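Local coordinates for probable eukaryotic D-amino acid tRNA deacylase, LMAJ005534AAA (Leishmania major, PDB 1TC5) that probably removes D-amino acids from mischarged tRNA by hydrolysing the ester link, working as a homodimer of the DTD family, at the interface of chains A and B. Coordinates in Å, arbitrary orientation; residue numbers count along the deposited sequence, not the author numbering. Chains: chain A/B, Probable eukaryotic D-amino acid tRNA deacylase, LMAJ005534AAA.

Contact 1: the interface of chains A and B. Residues chain A 188-191; chain B 99, 101-102, 113.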
loop_
_atom_site.group_PDB
_atom_site.type_symbol
_atom_site.label_atom_id
_atom_site.label_comp_id
_atom_site.label_asym_id
_atom_site.label_seq_id
_atom_site.Cartn_x
_atom_site.Cartn_y
_atom_site.Cartn_z
ATOM N N PHE A 188 -4.607 4.519 6.372
ATOM C CA PHE A 188 -5.308 3.622 7.311
ATOM C C PHE A 188 -5.370 2.200 6.745
ATOM O O PHE A 188 -6.422 1.554 6.667
ATOM C CB PHE A 188 -6.698 4.185 7.567
ATOM C CG PHE A 188 -7.411 3.638 8.765
ATOM C CD1 PHE A 188 -6.740 3.143 9.878
ATOM C CD2 PHE A 188 -8.813 3.687 8.794
ATOM C CE1 PHE A 188 -7.444 2.689 10.971
ATOM C CE2 PHE A 188 -9.511 3.246 9.873
ATOM C CZ PHE A 188 -8.825 2.740 10.973
ATOM N N THR A 189 -4.200 1.723 6.347
ATOM C CA THR A 189 -4.102 0.543 5.526
ATOM C C THR A 189 -4.587 -0.693 6.271
ATOM O O THR A 189 -4.198 -0.919 7.388
ATOM C CB THR A 189 -2.621 0.373 5.037
ATOM O OG1 THR A 189 -2.214 1.585 4.371
ATOM C CG2 THR A 189 -2.520 -0.720 3.984
ATOM N N HIS A 190 -5.476 -1.450 5.634
ATOM C CA HIS A 190 -5.870 -2.750 6.143
ATOM C C HIS A 190 -5.354 -3.843 5.200
ATOM O O HIS A 190 -5.132 -3.610 3.998
ATOM C CB HIS A 190 -7.378 -2.822 6.315
ATOM C CG HIS A 190 -7.915 -1.967 7.435
ATOM N ND1 HIS A 190 -8.020 -0.589 7.345
ATOM C CD2 HIS A 190 -8.384 -2.298 8.662
ATOM C CE1 HIS A 190 -8.545 -0.117 8.462
ATOM N NE2 HIS A 190 -8.774 -1.134 9.278
ATOM N N MET A 191 -5.141 -5.015 5.781
ATOM C CA MET A 191 -4.721 -6.219 5.087
ATOM C C MET A 191 -5.629 -7.357 5.525
ATOM O O MET A 191 -5.595 -7.748 6.692
ATOM C CB MET A 191 -3.274 -6.532 5.447
ATOM C CG MET A 191 -2.558 -7.516 4.486
ATOM S SD MET A 191 -3.131 -9.230 4.506
ATOM C CE MET A 191 -2.328 -9.850 6.013
ATOM N N GLN B 99 1.701 2.057 10.287
ATOM C CA GLN B 99 0.355 1.657 9.854
ATOM C C GLN B 99 -0.081 0.472 10.671
ATOM O O GLN B 99 -0.097 -0.661 10.172
ATOM C CB GLN B 99 0.354 1.298 8.371
ATOM C CG GLN B 99 0.590 2.498 7.460
ATOM C CD GLN B 99 -0.617 3.383 7.356
ATOM O OE1 GLN B 99 -1.518 3.091 6.571
ATOM N NE2 GLN B 99 -0.665 4.453 8.164
ATOM N N SER B 101 -2.867 -0.392 11.636
ATOM C CA SER B 101 -4.114 -0.945 11.124
ATOM C C SER B 101 -3.939 -2.200 10.258
ATOM O O SER B 101 -4.916 -2.916 10.005
ATOM C CB SER B 101 -4.853 0.141 10.330
ATOM O OG SER B 101 -4.008 0.734 9.372
ATOM N N LEU B 102 -2.711 -2.464 9.810
ATOM C CA LEU B 102 -2.352 -3.704 9.092
ATOM C C LEU B 102 -2.645 -4.986 9.891
ATOM O O LEU B 102 -2.719 -6.062 9.312
ATOM C CB LEU B 102 -0.863 -3.715 8.715
ATOM C CG LEU B 102 -0.396 -2.743 7.624
ATOM C CD1 LEU B 102 1.107 -2.712 7.573
ATOM C CD2 LEU B 102 -1.001 -3.092 6.233
ATOM N N PHE B 113 -9.007 -4.805 16.302
ATOM C CA PHE B 113 -7.587 -4.532 16.339
ATOM C C PHE B 113 -6.871 -5.204 17.521
ATOM O O PHE B 113 -5.838 -4.726 17.994
ATOM C CB PHE B 113 -7.362 -3.026 16.388
ATOM C CG PHE B 113 -7.759 -2.320 15.111
ATOM C CD1 PHE B 113 -7.036 -2.530 13.929
ATOM C CD2 PHE B 113 -8.872 -1.486 15.079
ATOM C CE1 PHE B 113 -7.376 -1.893 12.764
ATOM C CE2 PHE B 113 -9.248 -0.837 13.888
ATOM C CZ PHE B 113 -8.508 -1.039 12.729
HETATM O O HOH W 1 -6.122 -4.928 8.592
#

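Contact 2: the interface of chains A and B. Residues chain A 16, 187-189; chain B 41, 99, 178, 180.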
loop_
_atom_site.group_PDB
_atom_site.type_symbol
_atom_site.label_atom_id
_atom_site.label_comp_id
_atom_site.label_asym_id
_atom_site.label_seq_id
_atom_site.Cartn_x
_atom_site.Cartn_y
_atom_site.Cartn_z
ATOM N N GLN A 16 -6.558 0.765 1.134
ATOM C CA GLN A 16 -6.094 2.085 1.578
ATOM C C GLN A 16 -7.160 3.138 1.303
ATOM O O GLN A 16 -7.874 3.073 0.277
ATOM C CB GLN A 16 -4.825 2.520 0.833
ATOM C CG GLN A 16 -3.590 1.680 1.053
ATOM C CD GLN A 16 -2.379 2.198 0.287
ATOM O OE1 GLN A 16 -1.777 3.198 0.686
ATOM N NE2 GLN A 16 -2.002 1.503 -0.792
ATOM N N PRO A 187 -3.742 6.762 4.763
ATOM C CA PRO A 187 -4.147 5.498 4.146
ATOM C C PRO A 187 -4.878 4.527 5.068
ATOM O O PRO A 187 -5.712 3.797 4.542
ATOM C CB PRO A 187 -2.817 4.891 3.631
ATOM C CG PRO A 187 -1.881 6.063 3.502
ATOM C CD PRO A 187 -2.301 7.026 4.583
ATOM N N PHE A 188 -4.607 4.519 6.372
ATOM C CA PHE A 188 -5.308 3.622 7.311
ATOM C C PHE A 188 -5.370 2.200 6.745
ATOM O O PHE A 188 -6.422 1.554 6.667
ATOM C CB PHE A 188 -6.698 4.185 7.567
ATOM C CG PHE A 188 -7.411 3.638 8.765
ATOM C CD1 PHE A 188 -6.740 3.143 9.878
ATOM C CD2 PHE A 188 -8.813 3.687 8.794
ATOM C CE1 PHE A 188 -7.444 2.689 10.971
ATOM C CE2 PHE A 188 -9.511 3.246 9.873
ATOM C CZ PHE A 188 -8.825 2.740 10.973
ATOM N N THR A 189 -4.200 1.723 6.347
ATOM C CA THR A 189 -4.102 0.543 5.526
ATOM C C THR A 189 -4.587 -0.693 6.271
ATOM O O THR A 189 -4.198 -0.919 7.388
ATOM C CB THR A 189 -2.621 0.373 5.037
ATOM O OG1 THR A 189 -2.214 1.585 4.371
ATOM C CG2 THR A 189 -2.520 -0.720 3.984
ATOM N N TYR B 41 5.291 0.377 5.028
ATOM C CA TYR B 41 4.255 0.459 6.045
ATOM C C TYR B 41 4.545 -0.581 7.118
ATOM O O TYR B 41 4.780 -1.729 6.790
ATOM C CB TYR B 41 2.874 0.179 5.441
ATOM C CG TYR B 41 2.293 1.178 4.436
ATOM C CD1 TYR B 41 2.931 2.364 4.123
ATOM C CD2 TYR B 41 1.070 0.907 3.800
ATOM C CE1 TYR B 41 2.382 3.257 3.206
ATOM C CE2 TYR B 41 0.524 1.777 2.902
ATOM C CZ TYR B 41 1.172 2.966 2.614
ATOM O OH TYR B 41 0.611 3.847 1.719
ATOM N N GLN B 99 1.701 2.057 10.287
ATOM C CA GLN B 99 0.355 1.657 9.854
ATOM C C GLN B 99 -0.081 0.472 10.671
ATOM O O GLN B 99 -0.097 -0.661 10.172
ATOM C CB GLN B 99 0.354 1.298 8.371
ATOM C CG GLN B 99 0.590 2.498 7.460
ATOM C CD GLN B 99 -0.617 3.383 7.356
ATOM O OE1 GLN B 99 -1.518 3.091 6.571
ATOM N NE2 GLN B 99 -0.665 4.453 8.164
ATOM N N GLN B 178 -1.187 10.190 8.682
ATOM C CA GLN B 178 -0.111 9.959 7.713
ATOM C C GLN B 178 -0.548 10.405 6.296
ATOM O O GLN B 178 -0.639 9.601 5.338
ATOM C CB GLN B 178 0.281 8.472 7.760
ATOM C CG GLN B 178 0.705 7.961 9.161
ATOM C CD GLN B 178 1.895 8.724 9.779
ATOM O OE1 GLN B 178 2.892 8.998 9.109
ATOM N NE2 GLN B 178 1.788 9.050 11.063
ATOM N N LEU B 180 -0.355 11.534 2.697
ATOM C CA LEU B 180 0.584 10.928 1.759
ATOM C C LEU B 180 0.341 11.350 0.323
ATOM O O LEU B 180 -0.794 11.369 -0.123
ATOM C CB LEU B 180 0.443 9.407 1.833
ATOM C CG LEU B 180 1.404 8.599 0.967
ATOM C CD1 LEU B 180 2.855 8.833 1.407
ATOM C CD2 LEU B 180 1.056 7.130 1.039
#

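Contact 1: the interface of chains A and B
B:Ser101 presses its small side chain into the bend formed by A:Phe188 and A:Thr189, and these three carry much of the hidden surface. A:Phe188 and A:Thr189 end the Gly-Pro-X-Thr signature of the DTD family; B:Gln99, B:Ser101 and B:Leu102 correspond to its Ser-Gln-X-Thr-Leu motif. The B:Ser101 hydroxyl OG lies between its backbone N and carbonyl carbon (chi1 51°), a placement that directs it at the chain A backbone, where it donates to A:Thr189 O at 2.6 Å, tilted from the carbonyl plane. Serine suits the place: its hydroxyl sits one carbon from the main chain, so CB and OG both lie close to the chain A backbone.

A:Phe188, left-handed in its backbone, has CG anti to the backbone N (chi1 -164°), and CD1 comes to 3.6 Å from B:Ser101 CB. Within the chain, A:His190 CE1 covers one face of the phenyl ring, over its centre. A short but bent bond from A:His190 ND1 to A:Phe188 O (2.8 Å), the acceptor lying out of the imidazole plane, helps hold the imidazole. Across the interface B:Phe113 CZ comes to 3.5 Å from A:His190 NE2, the two side chains crossing at about a right angle.

A:Thr189 uses both of its donors on one acceptor, the side-chain amide oxygen of B:Gln99. The hydroxyl OG1 meets B:Gln99 OE1 at 2.8 Å in the carbonyl plane, whereas the backbone N reaches the same OE1 at 3.0 Å from above that plane. The two bonds should restrict rotation of the amide. The other branch is apolar: CG2 packs against B:Leu102 CD2, the side chains pointing the same way. Farther along, a water joins A:Met191 N to B:Ser101 O, 2.7 Å from the latter.

Contact 2: the interface of chains A and B
With CG anti to the carbonyl carbon (chi1 -64°) and the next bond fully extended, A:Gln16 reaches out from strand 10-18 to bring its amide to B:Tyr41, next to the Gly-Pro-X-Thr segment of chain A, a signature of the DTD family. The tyrosine comes from strand 37-45 with its CG likewise anti to the carbonyl carbon: chi1 (-67°) points the ring towards chain A, and chi2 (-4°) sets the ring's turn, which presents the CD2-CE2 edge to A:Thr189. Its hydroxyl OH donates to A:Gln16 OE1 at 2.7 Å, approaching from above the amide plane and not along a lone pair. Amide and ring stand almost perpendicular, and A:Gln16 CD lies at the ring edge, in its plane. Glutamine suits this place because its long, uncharged chain can carry an acceptor across the boundary, and tyrosine because it offers a donor at the far end of a broad apolar ring.

The Gly-Pro-X-Thr segment of chain A lies beside B:Tyr41; in DTD dimers it extends to the active site of the partner subunit. A:Pro187 sets its ring across the B:Tyr41 side chain at about a right angle, with CG 3.8 Å from the phenol OH. The same CG also has B:Leu180 CD2 as a neighbour at 4.0 Å, while CD faces the backbone carbonyl oxygen B:Gln178 O at 3.2 Å. The rigid, compact ring probably suits a tight place among B:Tyr41, B:Gln178 and B:Leu180.

The A:Thr189 side chain, already bonded to B:Gln99, runs roughly perpendicular to that of B:Tyr41. Its CB and its methyl CG2 lie beside the ring edge, each 3.9 Å from B:Tyr41 CD2. A:Pro187 CB also lies 3.7 Å from B:Gln99 OE1.

The C-alpha centres of contact 1 and contact 2 are about 7 Å apart, and both include A:Phe188, A:Thr189 and B:Gln99. They are therefore neighbouring stretches of one seam. Contact 1 continues towards the 3-10 helix 100-103 of chain B and strand 190-193 of chain A, while contact 2 runs towards strands 10-18 of chain A and 37-45 and 180-184 of chain B. Because the homodimer is two-fold symmetric, each stretch recurs with the chains exchanged. Conserved family segments thus meet across the dimer boundary, which suggests that dimerisation helps to shape each active site.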